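Side-chain contacts in activating signal cointegrator 1 complex subunit 2 (Homo sapiens, PDB 6YXQ), which binds polyubiquitin chains, recruits ASCC3 and ALKBH3 to sites of DNA damage and takes part in rescuing stalled ribosomes: residues Leu159-Ile162 / Pro163-Leu166; Thr90-Lys93 / Cys94-Tyr98; Lys182-Gly185 / Asn186-Gln190. One frame throughout, in Å; residues are numbered along the deposited sequence.

Contact 1: residues Leu159-Ile162 / Pro163-Leu166; sequences LFDI and PKIL
Lys164 sets CG anti to its own carbonyl carbon (chi1 -61°), and its chain then bends at chi3 (102°) and chi4 (98°). These turns carry its methylenes back past Asp161 toward the residues before the helix. The two side chains cross obliquely and meet through carbon atoms, with Lys164 CD 3.5 Å from Asp161 CB. The charged ends stay apart, with Asp161 OD2 4.6 Å from Lys164 NZ. Further along, Lys164 CE passes the backbone at 3.6 Å from Leu159 O. The ammonium group reaches Asp96 in a salt bridge and Gln92 in a hydrogen bond. With a methionine in place of Lys164, the Gln92 oxygen would probably lose its donor and Asp96 its salt-bridge mate in this chain.

The other flank of the turn is apolar. Ile165 CG1 meets the Phe160 ring obliquely at CD1, 4.2 Å away, and the two side chains run at about a right angle. Ile162 CG2 touches Leu166 CD1 at 4.1 Å, one turn on. Leu166 packs on Phe263 and lies against Thr11 of the ASCC3 chain.

The backbone ties the turn together. Leu166 N donates to Ile162 O at 3.0 Å. The bond from Ile165 N to Asp161 O is weak, at 3.5 Å. Pro163 has no N-H to offer, which costs nothing in a first helical turn, and it packs on Leu14 of the ASCC3 chain. The arrangement is a loop running into the proline-containing first turn of helix 162-172, buried in a helical domain that binds ASCC3.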
# COMPACT_ATOMS: atom_id res chain seq x y z
N LEU B 159 11.01 -1.17 -9.71
CA LEU B 159 9.89 -0.28 -9.39
C LEU B 159 8.61 -1.07 -9.17
O LEU B 159 7.76 -0.67 -8.37
CB LEU B 159 9.70 0.74 -10.50
CG LEU B 159 10.85 1.71 -10.78
CD1 LEU B 159 10.44 2.78 -11.78
CD2 LEU B 159 11.35 2.35 -9.49
N PHE B 160 8.44 -2.17 -9.89
CA PHE B 160 7.27 -3.04 -9.74
C PHE B 160 7.76 -4.47 -9.61
O PHE B 160 8.35 -5.02 -10.55
CB PHE B 160 6.31 -2.89 -10.93
CG PHE B 160 5.46 -1.64 -10.87
CD1 PHE B 160 4.27 -1.63 -10.16
CD2 PHE B 160 5.82 -0.50 -11.56
CE1 PHE B 160 3.48 -0.50 -10.12
CE2 PHE B 160 5.04 0.63 -11.53
CZ PHE B 160 3.86 0.64 -10.80
N ASP B 161 7.55 -5.06 -8.45
CA ASP B 161 7.68 -6.49 -8.26
C ASP B 161 6.36 -7.16 -8.60
O ASP B 161 5.37 -6.51 -8.93
CB ASP B 161 8.07 -6.82 -6.83
CG ASP B 161 9.54 -6.64 -6.57
OD1 ASP B 161 10.30 -6.51 -7.55
OD2 ASP B 161 9.94 -6.65 -5.38
N ILE B 162 6.32 -8.48 -8.49
CA ILE B 162 5.05 -9.18 -8.43
C ILE B 162 4.49 -9.03 -7.01
O ILE B 162 3.30 -8.72 -6.87
CB ILE B 162 5.19 -10.65 -8.85
CG1 ILE B 162 5.30 -10.76 -10.37
CG2 ILE B 162 3.99 -11.45 -8.38
CD1 ILE B 162 4.04 -10.33 -11.11
N PRO B 163 5.28 -9.23 -5.94
CA PRO B 163 4.74 -8.95 -4.60
C PRO B 163 4.17 -7.55 -4.45
O PRO B 163 3.09 -7.39 -3.86
CB PRO B 163 5.94 -9.18 -3.68
CG PRO B 163 6.77 -10.15 -4.39
CD PRO B 163 6.61 -9.87 -5.85
N LYS B 164 4.85 -6.53 -4.98
CA LYS B 164 4.34 -5.17 -4.85
C LYS B 164 3.01 -5.01 -5.57
O LYS B 164 2.16 -4.24 -5.13
CB LYS B 164 5.35 -4.16 -5.37
CG LYS B 164 6.66 -4.17 -4.63
CD LYS B 164 7.77 -3.64 -5.51
CE LYS B 164 8.12 -2.22 -5.15
NZ LYS B 164 9.32 -2.19 -4.27
N ILE B 165 2.82 -5.72 -6.69
CA ILE B 165 1.54 -5.62 -7.39
C ILE B 165 0.43 -6.25 -6.56
O ILE B 165 -0.67 -5.68 -6.42
CB ILE B 165 1.65 -6.27 -8.78
CG1 ILE B 165 2.51 -5.39 -9.70
CG2 ILE B 165 0.27 -6.49 -9.36
CD1 ILE B 165 2.92 -6.08 -10.97
N LEU B 166 0.69 -7.43 -6.00
CA LEU B 166 -0.29 -8.07 -5.13
C LEU B 166 -0.63 -7.19 -3.94
O LEU B 166 -1.81 -7.01 -3.60
CB LEU B 166 0.25 -9.43 -4.66
CG LEU B 166 -0.10 -10.67 -5.48
CD1 LEU B 166 0.22 -10.48 -6.96
CD2 LEU B 166 0.64 -11.87 -4.94

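Contact 2: residues Thr90-Lys93 / Cys94-Tyr98; sequences TLQK and CLDSY
Leu91 and Leu95 lie side by side and point the same way, one helical turn apart. They touch through one methyl branch each, with Leu91 CD1 3.5 Å from Leu95 CD1. Leu91 packs on Leu73 of helix 53-75, and Leu95 on Phe131 and Met134 of helix 114-135.

Gln92 and Asp96 form a second such pair. Both carry CG anti to the backbone N (chi1 179° and -165°), and this starts both side chains in the same direction. Their flat ends do not stack: the amide plane of Gln92 and the carboxylate plane of Asp96 stand 88° apart. Two acceptors come near each other here, with Gln92 OE1 3.9 Å from Asp96 OD2. The ammonium group of Lys164 is their shared partner, which is likely to make the closeness of the two oxygens tolerable. The other carboxylate oxygen, OD1, makes a salt bridge with Arg15 of the ASCC3 chain, and Lys93 packs on Tyr26 of that chain.

The backbone follows the same four-residue spacing. Leu95 N donates to Leu91 O at 3.0 Å, Asp96 N to Gln92 O at 2.9 Å, and Ser97 N to Lys93 O at 2.9 Å. Ser97 OG also points to Lys93 O, but the modelled distance is too short to trust. This is a regular stretch of alpha helix 89-101, with leucines one turn apart packed on neighbouring helices and Lys93 and Asp96 facing the ASCC3 chain.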
# COMPACT_ATOMS: atom_id res chain seq x y z
N THR B 90 16.89 4.53 -2.09
CA THR B 90 16.16 4.67 -0.84
C THR B 90 14.67 4.83 -1.09
O THR B 90 13.85 4.28 -0.34
CB THR B 90 16.69 5.86 -0.03
OG1 THR B 90 16.35 7.09 -0.68
CG2 THR B 90 18.20 5.77 0.13
N LEU B 91 14.30 5.56 -2.14
CA LEU B 91 12.89 5.77 -2.46
C LEU B 91 12.16 4.45 -2.69
O LEU B 91 11.13 4.17 -2.05
CB LEU B 91 12.77 6.67 -3.68
CG LEU B 91 11.46 6.72 -4.45
CD1 LEU B 91 10.29 7.02 -3.55
CD2 LEU B 91 11.60 7.82 -5.46
N GLN B 92 12.67 3.64 -3.62
CA GLN B 92 12.00 2.38 -3.93
C GLN B 92 11.96 1.47 -2.71
O GLN B 92 10.95 0.79 -2.47
CB GLN B 92 12.69 1.69 -5.10
CG GLN B 92 12.07 0.34 -5.48
CD GLN B 92 12.74 -0.84 -4.79
OE1 GLN B 92 12.10 -1.84 -4.47
NE2 GLN B 92 14.04 -0.71 -4.55
N LYS B 93 13.04 1.43 -1.93
CA LYS B 93 13.05 0.58 -0.75
C LYS B 93 12.07 1.08 0.30
O LYS B 93 11.45 0.28 1.00
CB LYS B 93 14.47 0.49 -0.18
CG LYS B 93 15.50 0.11 -1.24
CD LYS B 93 16.63 -0.71 -0.65
CE LYS B 93 16.91 -0.30 0.79
NZ LYS B 93 18.25 -0.77 1.23
N CYS B 94 11.88 2.40 0.38
CA CYS B 94 10.87 2.95 1.28
C CYS B 94 9.47 2.52 0.86
O CYS B 94 8.65 2.12 1.70
CB CYS B 94 10.99 4.48 1.31
SG CYS B 94 9.60 5.38 2.05
N LEU B 95 9.18 2.58 -0.45
CA LEU B 95 7.86 2.18 -0.92
C LEU B 95 7.64 0.68 -0.73
O LEU B 95 6.54 0.25 -0.33
CB LEU B 95 7.68 2.57 -2.38
CG LEU B 95 7.57 4.07 -2.66
CD1 LEU B 95 8.01 4.41 -4.07
CD2 LEU B 95 6.15 4.56 -2.42
N ASP B 96 8.66 -0.13 -1.00
CA ASP B 96 8.59 -1.56 -0.70
C ASP B 96 8.30 -1.79 0.78
O ASP B 96 7.50 -2.67 1.13
CB ASP B 96 9.89 -2.25 -1.12
CG ASP B 96 9.75 -3.76 -1.18
OD1 ASP B 96 9.37 -4.37 -0.16
OD2 ASP B 96 10.04 -4.34 -2.25
N SER B 97 8.95 -1.02 1.65
CA SER B 97 8.73 -1.15 3.09
C SER B 97 7.27 -0.90 3.44
O SER B 97 6.65 -1.69 4.17
CB SER B 97 9.61 -0.16 3.85
OG SER B 97 10.86 -0.00 3.22
N TYR B 98 6.72 0.20 2.93
CA TYR B 98 5.32 0.51 3.22
C TYR B 98 4.41 -0.60 2.72
O TYR B 98 3.58 -1.12 3.47
CB TYR B 98 4.92 1.86 2.62
CG TYR B 98 3.46 2.20 2.84
CD1 TYR B 98 3.03 2.81 4.02
CD2 TYR B 98 2.50 1.90 1.87
CE1 TYR B 98 1.69 3.11 4.23
CE2 TYR B 98 1.16 2.21 2.08
CZ TYR B 98 0.76 2.81 3.25
OH TYR B 98 -0.57 3.11 3.45

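Contact 3: residues Lys182-Gly185 / Asn186-Gln190; sequences KMIG and NIFTQ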
# COMPACT_ATOMS: atom_id res chain seq x y z
N LYS B 182 -6.51 0.09 -14.60
CA LYS B 182 -5.77 0.78 -15.65
C LYS B 182 -4.27 0.68 -15.39
O LYS B 182 -3.50 0.32 -16.29
CB LYS B 182 -6.21 2.24 -15.75
CG LYS B 182 -5.56 3.02 -16.89
CD LYS B 182 -5.36 4.49 -16.53
CE LYS B 182 -3.94 4.96 -16.86
NZ LYS B 182 -3.63 6.28 -16.23
N MSE B 183 -3.85 0.98 -14.17
CA MSE B 183 -2.43 0.90 -13.83
C MSE B 183 -1.80 -0.46 -14.10
O MSE B 183 -0.79 -0.57 -14.81
CB MSE B 183 -2.20 1.26 -12.37
CG MSE B 183 -2.50 2.69 -12.03
SE MSE B 183 -3.31 2.87 -10.29
CE MSE B 183 -1.85 2.37 -9.15
N ILE B 184 -2.39 -1.50 -13.50
CA ILE B 184 -1.82 -2.84 -13.59
C ILE B 184 -1.83 -3.31 -15.04
O ILE B 184 -0.83 -3.85 -15.55
CB ILE B 184 -2.56 -3.82 -12.67
CG1 ILE B 184 -2.64 -3.27 -11.25
CG2 ILE B 184 -1.85 -5.15 -12.65
CD1 ILE B 184 -1.32 -3.29 -10.50
N GLY B 185 -2.96 -3.11 -15.73
CA GLY B 185 -3.02 -3.48 -17.13
C GLY B 185 -1.99 -2.75 -17.96
O GLY B 185 -1.40 -3.33 -18.87
N ASN B 186 -1.71 -1.49 -17.62
CA ASN B 186 -0.73 -0.73 -18.39
C ASN B 186 0.68 -1.26 -18.15
O ASN B 186 1.46 -1.37 -19.10
CB ASN B 186 -0.80 0.75 -18.04
CG ASN B 186 -0.01 1.61 -19.01
OD1 ASN B 186 -0.13 1.47 -20.23
ND2 ASN B 186 0.82 2.50 -18.47
N ILE B 187 1.03 -1.58 -16.91
CA ILE B 187 2.39 -2.05 -16.69
C ILE B 187 2.58 -3.43 -17.31
O ILE B 187 3.62 -3.71 -17.92
CB ILE B 187 2.78 -2.02 -15.19
CG1 ILE B 187 2.20 -3.20 -14.42
CG2 ILE B 187 2.37 -0.70 -14.56
CD1 ILE B 187 2.51 -3.11 -12.95
N PHE B 188 1.56 -4.29 -17.25
CA PHE B 188 1.66 -5.59 -17.92
C PHE B 188 1.70 -5.44 -19.44
O PHE B 188 2.35 -6.24 -20.12
CB PHE B 188 0.51 -6.49 -17.51
CG PHE B 188 0.76 -7.27 -16.25
CD1 PHE B 188 0.38 -6.77 -15.02
CD2 PHE B 188 1.38 -8.51 -16.30
CE1 PHE B 188 0.61 -7.48 -13.86
CE2 PHE B 188 1.61 -9.22 -15.15
CZ PHE B 188 1.22 -8.71 -13.92
N THR B 189 1.01 -4.44 -19.98
CA THR B 189 1.04 -4.21 -21.42
C THR B 189 2.40 -3.70 -21.87
O THR B 189 2.98 -4.20 -22.84
CB THR B 189 -0.06 -3.22 -21.82
OG1 THR B 189 -1.32 -3.65 -21.30
CG2 THR B 189 -0.16 -3.11 -23.32
N GLN B 190 2.93 -2.70 -21.15
CA GLN B 190 4.18 -2.08 -21.57
C GLN B 190 5.38 -2.97 -21.29
O GLN B 190 6.37 -2.92 -22.03
CB GLN B 190 4.36 -0.72 -20.89
CG GLN B 190 3.20 0.28 -21.09
CD GLN B 190 2.69 0.37 -22.52
OE1 GLN B 190 3.42 0.15 -23.50
NE2 GLN B 190 1.41 0.70 -22.65
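Phe188 N donates to Ile184 O at 3.0 Å, with a nearly straight N-H...O angle of 170°. Ile187 N binds Met183 O, also at 3.0 Å, and Asn186 N binds Lys182 O at 2.9 Å. Thr189 N reaches Gly185 O at 2.9 Å. Thr189 OG1 is turned to the same oxygen, but its modelled distance is doubtfully short.

The side chain of Asn186 is held at both ends. Its OD1 accepts from Gln190 NE2 at 3.0 Å, and the bond is straight (171°). The oxygen lies in the amide plane of Gln190, while the donor is tilted 34° from the carbonyl plane of Asn186. At the other end, ND2 bonds to Ser135 O and His137 ND1. These bonds probably fix the rotation of the amide.

These are the last turns of alpha helix 177-190, with regular i to i+4 bonds and one polar flank.

On the apolar flank, Ile184 and Phe188 run side by side. Ile184 CG2 sits 3.6 Å from Phe188 CE1. The ring presents its edge to Ile184 O. Phe188 also stacks on Phe267 and meets Tyr195 at a steep angle. Ile187 holds CG1 between its backbone N and carbonyl carbon, the crowded position, which leaves CG1 3.3 Å from Ile184 O. Ile187 packs on Leu154 of helix 147-156, and Met183, present as selenomethionine, on Phe128 and Leu132 of helix 114-135.

Contact 1 lies between the other two, with centres 12 Å from each. Contacts 2 and 3 do not touch; their nearest atoms are about 11 Å apart. The join to contact 2 is polar: Lys164 NZ is 3.0 Å from Asp96 OD2 and 2.8 Å from Gln92 OE1. Asp161 OD2 lies 3.9 Å from Asp96 OD2, so the lysine probably eases two like charges. The join to contact 3 is apolar. Ile187 CD1 meets both Ile165 CD1 and Phe160 CD1 at 3.6 Å. The ASCC3 chain reaches contacts 1 and 2, where its Arg15 touches residues of both. It does not touch contact 3.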